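Local structure of ethylbenzene dehydrogenase alpha-subunit (2IVF) at residues K630-L635 / M644-V649; E636-S641 / F920-Q925; D900-V905 / Q925-K930. The protein is the catalytic subunit of a molybdenum enzyme of the molybdopterin oxidoreductase family, holding two pterin guanine dinucleotides, a molybdenum atom and an iron-sulfur cluster. All blocks are in the same frame, centred on the assembly; numbering follows the deposited sequence.

The three contacts form a chain leading from a mixed sheet within the molybdopterin oxidoreductase range to the dinucleotide-binding part. Contacts 1 and 2 both touch MD1: strand 631-636 gives it the Leu-635 carbonyl near its end, and the loop that follows supplies residues that hold its ribose in contact 2. Their centres lie 14 Å apart, and the sulfur Met-644 SD packs 3.4 Å from Met-639 CG. Contact 3 shares Gln-925 with contact 2, again with centres 14 Å apart. It stands farther from the cofactor, the Tyr-926 side chain being about 8 Å from MD1. Trp-929 of contact 3 lies against Met-644 and Tyr-645 of contact 1 and His-924 of contact 2.

Contact 1 of 3, residues K630-L635 / M644-V649; sequences KMIFAL and MYADIV. With MD1 (phosphoric acid 4-(2-amino-4-oxo-3,4,5,6,-tetrahydro-pteridin-6-yl)-2-hydroxy-3,4-dimercapto-but-3-en-yl ester guanylate ester), chain N.
Asp-647 faces Ile-632 just before the strand 648-651 begins and ties its backbone at both ends. Its CB lies 3.9 Å from Met-631 SD and also close to the carbonyl oxygen of Ile-632. A chi1 of -55° puts CG beside its own backbone N, anti to its carbonyl carbon, and CG comes near both N and O of Ile-632. At the tip, OD2 accepts the N-H of Ile-632 at 2.7 Å, on its anti side and 32° out of the carboxylate plane. The same oxygen pairs with Arg-153, while OD1 pairs with Arg-149. Aspartate suits this buried place because it is short enough to take a backbone N-H while two arginines probably balance its charge. In return Asp-647 N donates to Ile-632 O over 2.7 Å, and that carbonyl also accepts Ile-648 N, so one oxygen holds two consecutive amides.

Beyond this point regular parallel pairing begins, Phe-633 opposite Ile-648 and Ala-634 opposite Val-649, with Ala-634 N bonded to Ile-648 O at 2.9 Å. These strands are neighbours in a mixed sheet, and strand 602-606 pairs with the other edge of 631-636. On the face of Phe-633 and Ile-648 the two CB atoms are 4.0 Å apart, and both side chains lie against helix 163-181. In Met-631, chi2 (63°) bends the chain and sets SD 3.9 Å from Ile-648 CG1, a flexible thioether fitting beside a branched chain. The other face carries Ala-634 and Val-649, while Ile-632 CG2 lies 4.1 Å from Ala-646 CB; a small alanine fits where this methyl and the Ile-632 carbonyl pack. Farther along the strand, the Leu-635 carbonyl receives the N2 group of the MD1 guanine in a nearly straight bond of 2.8 Å.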
# COMPACT_ATOMS: atom_id res chain seq x y z
N LYS A 630 -9.15 -27.75 -20.75
CA LYS A 630 -8.04 -28.60 -21.22
C LYS A 630 -6.68 -27.94 -20.95
O LYS A 630 -5.67 -28.64 -20.76
CB LYS A 630 -8.15 -28.84 -22.72
CG LYS A 630 -9.35 -29.68 -23.13
CD LYS A 630 -9.19 -31.18 -22.81
CE LYS A 630 -8.47 -31.94 -23.94
NZ LYS A 630 -8.36 -33.44 -23.74
N MET A 631 -6.64 -26.61 -20.98
CA MET A 631 -5.39 -25.88 -20.77
C MET A 631 -5.63 -24.62 -20.00
O MET A 631 -6.41 -23.75 -20.41
CB MET A 631 -4.73 -25.55 -22.11
CG MET A 631 -3.57 -24.60 -22.07
SD MET A 631 -2.17 -25.26 -21.14
CE MET A 631 -1.76 -26.71 -22.17
N ILE A 632 -4.86 -24.48 -18.92
CA ILE A 632 -4.83 -23.26 -18.19
C ILE A 632 -3.39 -22.84 -18.23
O ILE A 632 -2.52 -23.60 -17.79
CB ILE A 632 -5.25 -23.46 -16.72
CG1 ILE A 632 -6.63 -24.09 -16.68
CG2 ILE A 632 -5.20 -22.12 -16.02
CD1 ILE A 632 -7.15 -24.48 -15.25
N PHE A 633 -3.12 -21.66 -18.77
CA PHE A 633 -1.75 -21.19 -18.79
C PHE A 633 -1.68 -19.77 -18.30
O PHE A 633 -2.61 -18.97 -18.47
CB PHE A 633 -1.10 -21.37 -20.16
CG PHE A 633 -1.67 -20.47 -21.26
CD1 PHE A 633 -2.86 -20.79 -21.88
CD2 PHE A 633 -0.99 -19.33 -21.67
CE1 PHE A 633 -3.35 -20.00 -22.92
CE2 PHE A 633 -1.52 -18.52 -22.68
CZ PHE A 633 -2.69 -18.86 -23.30
N ALA A 634 -0.56 -19.48 -17.64
CA ALA A 634 -0.37 -18.21 -17.01
C ALA A 634 0.88 -17.56 -17.56
O ALA A 634 1.91 -18.24 -17.75
CB ALA A 634 -0.23 -18.38 -15.53
N LEU A 635 0.78 -16.25 -17.78
CA LEU A 635 1.91 -15.41 -18.07
C LEU A 635 2.14 -14.59 -16.83
O LEU A 635 1.43 -13.61 -16.59
CB LEU A 635 1.64 -14.50 -19.24
CG LEU A 635 1.86 -15.11 -20.61
CD1 LEU A 635 0.72 -16.03 -20.89
CD2 LEU A 635 1.97 -14.00 -21.69
N MET A 644 -0.99 -21.39 -9.44
CA MET A 644 -0.82 -22.70 -8.81
C MET A 644 -1.73 -23.76 -9.38
O MET A 644 -1.47 -24.94 -9.25
CB MET A 644 -0.95 -22.58 -7.29
CG MET A 644 0.29 -21.90 -6.68
SD MET A 644 1.75 -22.94 -6.82
CE MET A 644 1.36 -24.32 -5.71
N TYR A 645 -2.82 -23.34 -10.03
CA TYR A 645 -3.73 -24.28 -10.65
C TYR A 645 -3.54 -24.41 -12.15
O TYR A 645 -4.26 -25.16 -12.80
CB TYR A 645 -5.18 -23.84 -10.41
CG TYR A 645 -5.58 -23.95 -8.99
CD1 TYR A 645 -5.29 -22.92 -8.12
CD2 TYR A 645 -6.22 -25.09 -8.49
CE1 TYR A 645 -5.64 -23.00 -6.81
CE2 TYR A 645 -6.58 -25.16 -7.14
CZ TYR A 645 -6.27 -24.08 -6.33
OH TYR A 645 -6.58 -24.04 -4.97
N ALA A 646 -2.55 -23.72 -12.68
CA ALA A 646 -2.30 -23.76 -14.10
C ALA A 646 -1.63 -25.05 -14.53
O ALA A 646 -1.03 -25.79 -13.73
CB ALA A 646 -1.41 -22.56 -14.49
N ASP A 647 -1.74 -25.34 -15.82
CA ASP A 647 -1.03 -26.43 -16.42
C ASP A 647 0.34 -26.00 -16.85
O ASP A 647 1.25 -26.81 -16.83
CB ASP A 647 -1.81 -26.94 -17.62
CG ASP A 647 -3.21 -27.33 -17.25
OD1 ASP A 647 -3.40 -28.06 -16.24
OD2 ASP A 647 -4.12 -26.88 -17.96
N ILE A 648 0.47 -24.73 -17.24
CA ILE A 648 1.71 -24.18 -17.77
C ILE A 648 1.85 -22.78 -17.20
O ILE A 648 0.90 -21.98 -17.23
CB ILE A 648 1.66 -24.09 -19.34
CG1 ILE A 648 1.59 -25.45 -20.00
CG2 ILE A 648 2.88 -23.31 -19.86
CD1 ILE A 648 2.80 -26.36 -19.79
N VAL A 649 3.02 -22.46 -16.66
CA VAL A 649 3.30 -21.11 -16.22
C VAL A 649 4.51 -20.62 -17.02
O VAL A 649 5.56 -21.30 -17.05
CB VAL A 649 3.56 -21.05 -14.71
CG1 VAL A 649 3.90 -19.62 -14.27
CG2 VAL A 649 2.34 -21.62 -13.94
PB MD1 N . -6.13 -8.89 -10.28
O3B MD1 N . -4.91 -8.74 -9.28
O1B MD1 N . -5.82 -8.05 -11.47
O2B MD1 N . -6.61 -10.29 -10.39
O3A MD1 N . -7.27 -8.14 -9.48
C10 MD1 N . -7.53 -6.73 -9.61
C11 MD1 N . -8.57 -6.44 -8.54
O11 MD1 N . -7.79 -6.40 -7.30
C12 MD1 N . -9.19 -5.09 -8.76
S12 MD1 N . -8.48 -3.93 -9.79
C13 MD1 N . -10.33 -4.71 -8.09
S13 MD1 N . -11.02 -3.18 -8.28
C14 MD1 N . -11.05 -5.62 -7.17
N15 MD1 N . -11.20 -5.24 -5.81
C16 MD1 N . -11.74 -6.09 -4.89
C15 MD1 N . -11.95 -5.60 -3.61
O14 MD1 N . -11.67 -4.41 -3.31
N17 MD1 N . -12.42 -6.50 -2.72
C17 MD1 N . -12.73 -7.81 -3.09
N16 MD1 N . -13.20 -8.60 -2.14
N18 MD1 N . -12.56 -8.24 -4.35
C20 MD1 N . -12.08 -7.40 -5.24
N8 MD1 N . -11.95 -7.82 -6.52
C7 MD1 N . -11.37 -7.04 -7.59
PA MD1 N . -3.77 -9.76 -8.77
O1A MD1 N . -2.65 -8.88 -8.33
O2A MD1 N . -4.38 -10.64 -7.75
O5' MD1 N . -3.35 -10.62 -10.02
C5' MD1 N . -2.60 -9.95 -11.03
C4' MD1 N . -1.40 -10.74 -11.36
O4' MD1 N . -0.67 -9.89 -12.24
C1' MD1 N . 0.69 -10.25 -12.02
N9 MD1 N . 1.66 -9.25 -12.50
C4 MD1 N . 2.38 -9.40 -13.60
N3 MD1 N . 2.37 -10.42 -14.50
C2 MD1 N . 3.17 -10.37 -15.57
N2 MD1 N . 3.16 -11.37 -16.49
N1 MD1 N . 4.05 -9.31 -15.67
C6 MD1 N . 4.11 -8.25 -14.80
O6 MD1 N . 4.89 -7.33 -15.02
C5 MD1 N . 3.23 -8.29 -13.71
N7 MD1 N . 3.00 -7.51 -12.66
C8 MD1 N . 2.04 -8.10 -11.94
C2' MD1 N . 0.82 -10.40 -10.51
O2' MD1 N . 1.92 -11.26 -10.11
C3' MD1 N . -0.56 -10.93 -10.09
O3' MD1 N . -0.52 -12.34 -9.73

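Contact 2 of 3, residues E636-S641 / F920-Q925; sequences ETRMSS and FWDAHQ. With MD1 (phosphoric acid 4-(2-amino-4-oxo-3,4,5,6,-tetrahydro-pteridin-6-yl)-2-hydroxy-3,4-dimercapto-but-3-en-yl ester guanylate ester), chain N.
Arg-638 and Asp-922 meet tip to tip, and the same guanidinium holds the ribose of MD1. Its NH2 donates to O3' of MD1 at 2.7 Å and NE to O2' of MD1, both near the guanidinium plane. Glu-636 accepts hydrogen bonds from the same two hydroxyls, O2' going to OE1 and O3' to OE2 at 2.6 Å. A carboxylate and a guanidinium therefore grip the diol together, one accepting and the other donating, and their opposite charges probably compensate each other.

The next shell fixes the arginine. NH1 and NH2 both close on Asp-922 OD2, which lies 2.9 Å from NH2 and only 2° out of the guanidinium plane, although the two planar groups are turned 45° apart. Aspartate is compact enough to be anchored at its other oxygen too: OD1 accepts Ser-641 OG at 2.6 Å and the backbone N-H of Ala-923, from the same face of the carboxylate, with Asn-609 as a further partner. This salt bridge ties the loop after strand 631-636 to a loop of the molybdopterin dinucleotide-binding domain. Asp-922 thus positions the arginine from the second shell, while Phe-920 of its own segment touches MD1 near O11.

Farther out, His-924 NE2 donates to the carbonyl Met-639 O over 2.8 Å, almost in the ring plane; Met-639 centres an inverse gamma turn. Ser-641 CB packs over a face of that imidazole in a CH-pi contact, 3.8 Å from its centroid. A small serine can both place its CB there and, with OG between its backbone N and carbonyl carbon (chi1 63°), turn its hydroxyl to Asp-922.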
# COMPACT_ATOMS: atom_id res chain seq x y z
N GLU A 636 3.10 -15.04 -16.03
CA GLU A 636 3.31 -14.50 -14.71
C GLU A 636 4.74 -14.16 -14.39
O GLU A 636 5.71 -14.76 -14.89
CB GLU A 636 2.79 -15.51 -13.66
CG GLU A 636 1.41 -15.23 -13.11
CD GLU A 636 1.27 -14.00 -12.26
OE1 GLU A 636 2.26 -13.25 -12.00
OE2 GLU A 636 0.12 -13.79 -11.83
N THR A 637 4.89 -13.19 -13.51
CA THR A 637 6.14 -12.90 -12.87
C THR A 637 6.23 -13.59 -11.53
O THR A 637 7.31 -13.78 -10.98
CB THR A 637 6.27 -11.40 -12.60
OG1 THR A 637 5.10 -10.97 -11.90
CG2 THR A 637 6.38 -10.64 -13.92
N ARG A 638 5.07 -13.99 -11.02
CA ARG A 638 4.93 -14.35 -9.65
C ARG A 638 4.03 -15.60 -9.54
O ARG A 638 3.14 -15.83 -10.37
CB ARG A 638 4.33 -13.12 -8.95
CG ARG A 638 4.05 -13.18 -7.49
CD ARG A 638 3.20 -11.96 -7.06
NE ARG A 638 1.82 -12.22 -7.43
CZ ARG A 638 0.93 -12.84 -6.65
NH1 ARG A 638 1.24 -13.26 -5.42
NH2 ARG A 638 -0.26 -13.07 -7.12
N MET A 639 4.29 -16.44 -8.54
CA MET A 639 3.47 -17.63 -8.33
C MET A 639 2.21 -17.24 -7.57
O MET A 639 2.13 -17.30 -6.33
CB MET A 639 4.22 -18.76 -7.65
CG MET A 639 3.38 -20.00 -7.56
SD MET A 639 3.00 -20.71 -9.18
CE MET A 639 4.52 -21.51 -9.63
N SER A 640 1.23 -16.76 -8.34
CA SER A 640 -0.07 -16.38 -7.79
C SER A 640 -0.83 -17.61 -7.38
O SER A 640 -0.51 -18.70 -7.80
CB SER A 640 -0.89 -15.60 -8.83
OG SER A 640 -1.32 -16.43 -9.88
N SER A 641 -1.84 -17.41 -6.55
CA SER A 641 -2.68 -18.50 -6.14
C SER A 641 -3.34 -19.14 -7.34
O SER A 641 -3.49 -20.38 -7.38
CB SER A 641 -3.73 -18.02 -5.13
OG SER A 641 -4.58 -17.08 -5.71
N PHE A 920 -8.01 -7.02 0.73
CA PHE A 920 -7.84 -8.35 0.16
C PHE A 920 -6.45 -8.92 0.24
O PHE A 920 -5.46 -8.18 0.38
CB PHE A 920 -8.43 -8.47 -1.25
CG PHE A 920 -7.75 -7.64 -2.29
CD1 PHE A 920 -6.50 -7.98 -2.75
CD2 PHE A 920 -8.40 -6.57 -2.87
CE1 PHE A 920 -5.90 -7.26 -3.74
CE2 PHE A 920 -7.79 -5.83 -3.89
CZ PHE A 920 -6.58 -6.19 -4.33
N TRP A 921 -6.39 -10.24 0.14
CA TRP A 921 -5.15 -11.00 0.22
C TRP A 921 -5.17 -12.04 -0.89
O TRP A 921 -6.26 -12.39 -1.41
CB TRP A 921 -5.08 -11.73 1.58
CG TRP A 921 -5.10 -10.75 2.72
CD1 TRP A 921 -6.18 -10.39 3.47
CD2 TRP A 921 -4.00 -9.96 3.19
NE1 TRP A 921 -5.81 -9.45 4.43
CE2 TRP A 921 -4.48 -9.18 4.29
CE3 TRP A 921 -2.65 -9.90 2.86
CZ2 TRP A 921 -3.67 -8.29 4.98
CZ3 TRP A 921 -1.86 -9.03 3.54
CH2 TRP A 921 -2.35 -8.23 4.58
N ASP A 922 -4.00 -12.55 -1.27
CA ASP A 922 -3.99 -13.59 -2.27
C ASP A 922 -4.47 -14.86 -1.62
O ASP A 922 -4.24 -15.06 -0.44
CB ASP A 922 -2.59 -13.76 -2.86
CG ASP A 922 -2.59 -14.35 -4.25
OD1 ASP A 922 -3.62 -14.91 -4.72
OD2 ASP A 922 -1.47 -14.30 -4.84
N ALA A 923 -5.11 -15.73 -2.40
CA ALA A 923 -5.79 -16.91 -1.84
C ALA A 923 -4.88 -17.91 -1.11
O ALA A 923 -5.30 -18.50 -0.11
CB ALA A 923 -6.60 -17.61 -2.89
N HIS A 924 -3.64 -18.09 -1.58
CA HIS A 924 -2.74 -19.05 -0.95
C HIS A 924 -2.02 -18.47 0.27
O HIS A 924 -1.06 -19.06 0.84
CB HIS A 924 -1.79 -19.70 -1.96
CG HIS A 924 -0.95 -18.75 -2.76
ND1 HIS A 924 -1.11 -17.38 -2.70
CD2 HIS A 924 0.02 -18.99 -3.66
CE1 HIS A 924 -0.24 -16.82 -3.52
NE2 HIS A 924 0.46 -17.77 -4.11
N GLN A 925 -2.48 -17.29 0.71
CA GLN A 925 -2.10 -16.76 2.03
C GLN A 925 -3.05 -17.22 3.14
O GLN A 925 -2.83 -16.92 4.34
CB GLN A 925 -2.09 -15.24 2.03
CG GLN A 925 -1.16 -14.62 1.01
CD GLN A 925 -1.10 -13.12 1.15
OE1 GLN A 925 -1.75 -12.37 0.38
NE2 GLN A 925 -0.33 -12.67 2.12
PB MD1 N . -6.13 -8.89 -10.28
O3B MD1 N . -4.91 -8.74 -9.28
O1B MD1 N . -5.82 -8.05 -11.47
O2B MD1 N . -6.61 -10.29 -10.39
O3A MD1 N . -7.27 -8.14 -9.48
C10 MD1 N . -7.53 -6.73 -9.61
C11 MD1 N . -8.57 -6.44 -8.54
O11 MD1 N . -7.79 -6.40 -7.30
C12 MD1 N . -9.19 -5.09 -8.76
S12 MD1 N . -8.48 -3.93 -9.79
C13 MD1 N . -10.33 -4.71 -8.09
S13 MD1 N . -11.02 -3.18 -8.28
C14 MD1 N . -11.05 -5.62 -7.17
N15 MD1 N . -11.20 -5.24 -5.81
C16 MD1 N . -11.74 -6.09 -4.89
C15 MD1 N . -11.95 -5.60 -3.61
O14 MD1 N . -11.67 -4.41 -3.31
N17 MD1 N . -12.42 -6.50 -2.72
C17 MD1 N . -12.73 -7.81 -3.09
N16 MD1 N . -13.20 -8.60 -2.14
N18 MD1 N . -12.56 -8.24 -4.35
C20 MD1 N . -12.08 -7.40 -5.24
N8 MD1 N . -11.95 -7.82 -6.52
C7 MD1 N . -11.37 -7.04 -7.59
PA MD1 N . -3.77 -9.76 -8.77
O1A MD1 N . -2.65 -8.88 -8.33
O2A MD1 N . -4.38 -10.64 -7.75
O5' MD1 N . -3.35 -10.62 -10.02
C5' MD1 N . -2.60 -9.95 -11.03
C4' MD1 N . -1.40 -10.74 -11.36
O4' MD1 N . -0.67 -9.89 -12.24
C1' MD1 N . 0.69 -10.25 -12.02
N9 MD1 N . 1.66 -9.25 -12.50
C4 MD1 N . 2.38 -9.40 -13.60
N3 MD1 N . 2.37 -10.42 -14.50
C2 MD1 N . 3.17 -10.37 -15.57
N2 MD1 N . 3.16 -11.37 -16.49
N1 MD1 N . 4.05 -9.31 -15.67
C6 MD1 N . 4.11 -8.25 -14.80
O6 MD1 N . 4.89 -7.33 -15.02
C5 MD1 N . 3.23 -8.29 -13.71
N7 MD1 N . 3.00 -7.51 -12.66
C8 MD1 N . 2.04 -8.10 -11.94
C2' MD1 N . 0.82 -10.40 -10.51
O2' MD1 N . 1.92 -11.26 -10.11
C3' MD1 N . -0.56 -10.93 -10.09
O3' MD1 N . -0.52 -12.34 -9.73

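Contact 3 of 3, residues D900-V905 / Q925-K930; sequences DCEIMV and QYKGWK
Glu-902 and Lys-927 form a salt bridge, OE2 to NZ at 2.9 Å, the ammonium lying above the carboxylate plane by 41°. The two chains cross obliquely, and the methylene CD of Lys-927 lies 3.4 Å from the carboxylate carbon CD of Glu-902. Both are extended beyond CG, which lets long residues span the gap between a strand and a loop that share no direct backbone hydrogen bond. The other carboxylate oxygen, OE1, is held by Lys-893 on strand 891-895, so the glutamate has a lysine on each oxygen.

Lys-930 makes the second ionic link, with NZ 3.1 Å from Asp-900 OD1. A bend at chi3 (65°) swings CE to within 3.0 Å of the carbonyl Asp-900 O, so the lysine covers the strand backbone as well as pairing with the acid.

Strand 900-908 belongs to the molybdopterin dinucleotide-binding domain, of the double-psi beta-barrel clan, and the loop 925-930 lies against it. Water replaces direct backbone pairing: one molecule donates to Glu-902 O at 2.6 Å and accepts Lys-927 N; a second accepts Glu-902 N at 2.9 Å and lies within bonding distance of Lys-927 O and Lys-930 O. Deeper in, Ile-903 and Tyr-926 lie side by side, CD1 4.1 Å from CE2, a branched aliphatic beside an aromatic ring whose edge meets the carbonyl Glu-902 O.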
# COMPACT_ATOMS: atom_id res chain seq x y z
N ASP A 900 -16.82 -20.65 3.98
CA ASP A 900 -16.13 -20.16 5.16
C ASP A 900 -14.67 -20.00 4.91
O ASP A 900 -14.13 -20.56 3.96
CB ASP A 900 -16.32 -21.12 6.34
CG ASP A 900 -15.60 -22.47 6.13
OD1 ASP A 900 -15.91 -23.17 5.14
OD2 ASP A 900 -14.74 -22.83 6.96
N CYS A 901 -14.01 -19.26 5.79
CA CYS A 901 -12.58 -19.11 5.71
C CYS A 901 -12.05 -18.83 7.10
O CYS A 901 -12.83 -18.60 8.01
CB CYS A 901 -12.23 -18.00 4.78
SG CYS A 901 -12.74 -16.36 5.36
N GLU A 902 -10.74 -18.94 7.27
CA GLU A 902 -10.13 -18.71 8.55
C GLU A 902 -9.15 -17.60 8.34
O GLU A 902 -8.44 -17.60 7.35
CB GLU A 902 -9.40 -19.96 9.02
CG GLU A 902 -8.69 -19.80 10.34
CD GLU A 902 -8.30 -21.13 10.98
OE1 GLU A 902 -8.96 -22.17 10.72
OE2 GLU A 902 -7.33 -21.10 11.76
N ILE A 903 -9.12 -16.67 9.30
CA ILE A 903 -8.35 -15.45 9.17
C ILE A 903 -7.96 -14.97 10.55
O ILE A 903 -8.69 -15.24 11.51
CB ILE A 903 -9.21 -14.42 8.43
CG1 ILE A 903 -8.36 -13.27 7.92
CG2 ILE A 903 -10.40 -14.04 9.29
CD1 ILE A 903 -9.09 -12.44 6.81
N MET A 904 -6.80 -14.34 10.65
CA MET A 904 -6.33 -13.74 11.91
C MET A 904 -7.11 -12.48 12.21
O MET A 904 -7.38 -11.69 11.30
CB MET A 904 -4.84 -13.43 11.85
CG MET A 904 -4.34 -12.58 13.05
SD MET A 904 -2.58 -12.34 13.00
CE MET A 904 -1.96 -13.91 13.64
N VAL A 905 -7.39 -12.24 13.49
CA VAL A 905 -8.21 -11.14 13.90
C VAL A 905 -7.34 -9.99 14.38
O VAL A 905 -6.37 -10.16 15.13
CB VAL A 905 -9.17 -11.55 15.03
CG1 VAL A 905 -9.94 -10.30 15.58
CG2 VAL A 905 -10.15 -12.60 14.54
N GLN A 925 -2.48 -17.29 0.71
CA GLN A 925 -2.10 -16.76 2.03
C GLN A 925 -3.05 -17.22 3.14
O GLN A 925 -2.83 -16.92 4.34
CB GLN A 925 -2.09 -15.24 2.03
CG GLN A 925 -1.16 -14.62 1.01
CD GLN A 925 -1.10 -13.12 1.15
OE1 GLN A 925 -1.75 -12.37 0.38
NE2 GLN A 925 -0.33 -12.67 2.12
N TYR A 926 -4.09 -17.97 2.77
CA TYR A 926 -5.07 -18.43 3.70
C TYR A 926 -5.00 -19.93 3.88
O TYR A 926 -4.72 -20.68 2.94
CB TYR A 926 -6.49 -18.20 3.19
CG TYR A 926 -6.96 -16.78 3.01
CD1 TYR A 926 -6.58 -16.04 1.88
CD2 TYR A 926 -7.85 -16.22 3.90
CE1 TYR A 926 -7.05 -14.77 1.67
CE2 TYR A 926 -8.32 -14.93 3.71
CZ TYR A 926 -7.96 -14.24 2.58
OH TYR A 926 -8.46 -12.98 2.38
N LYS A 927 -5.39 -20.34 5.08
CA LYS A 927 -5.52 -21.76 5.39
C LYS A 927 -6.48 -22.41 4.42
O LYS A 927 -7.56 -21.89 4.13
CB LYS A 927 -5.99 -21.94 6.83
CG LYS A 927 -4.90 -21.59 7.82
CD LYS A 927 -5.36 -21.67 9.29
CE LYS A 927 -4.29 -21.03 10.21
NZ LYS A 927 -4.48 -21.24 11.67
N GLY A 928 -6.03 -23.50 3.83
CA GLY A 928 -6.82 -24.24 2.85
C GLY A 928 -6.95 -23.46 1.56
O GLY A 928 -7.69 -23.87 0.67
N TRP A 929 -6.21 -22.35 1.44
CA TRP A 929 -6.34 -21.43 0.31
C TRP A 929 -7.79 -21.00 0.05
O TRP A 929 -8.20 -20.78 -1.11
CB TRP A 929 -5.79 -22.02 -0.99
CG TRP A 929 -4.39 -22.43 -0.96
CD1 TRP A 929 -3.63 -22.72 0.11
CD2 TRP A 929 -3.60 -22.72 -2.11
NE1 TRP A 929 -2.37 -23.11 -0.29
CE2 TRP A 929 -2.33 -23.12 -1.66
CE3 TRP A 929 -3.82 -22.61 -3.48
CZ2 TRP A 929 -1.29 -23.46 -2.53
CZ3 TRP A 929 -2.79 -22.94 -4.35
CH2 TRP A 929 -1.54 -23.35 -3.87
N LYS A 930 -8.54 -20.80 1.12
CA LYS A 930 -9.90 -20.29 1.02
C LYS A 930 -9.84 -18.81 1.44
O LYS A 930 -9.83 -18.50 2.62
CB LYS A 930 -10.79 -21.09 1.91
CG LYS A 930 -11.01 -22.54 1.38
CD LYS A 930 -11.52 -23.47 2.43
CE LYS A 930 -12.89 -23.14 2.95
NZ LYS A 930 -13.38 -24.26 3.82
O HOH W 1 -5.97 -18.37 7.09
O HOH W 2 -9.28 -19.96 5.01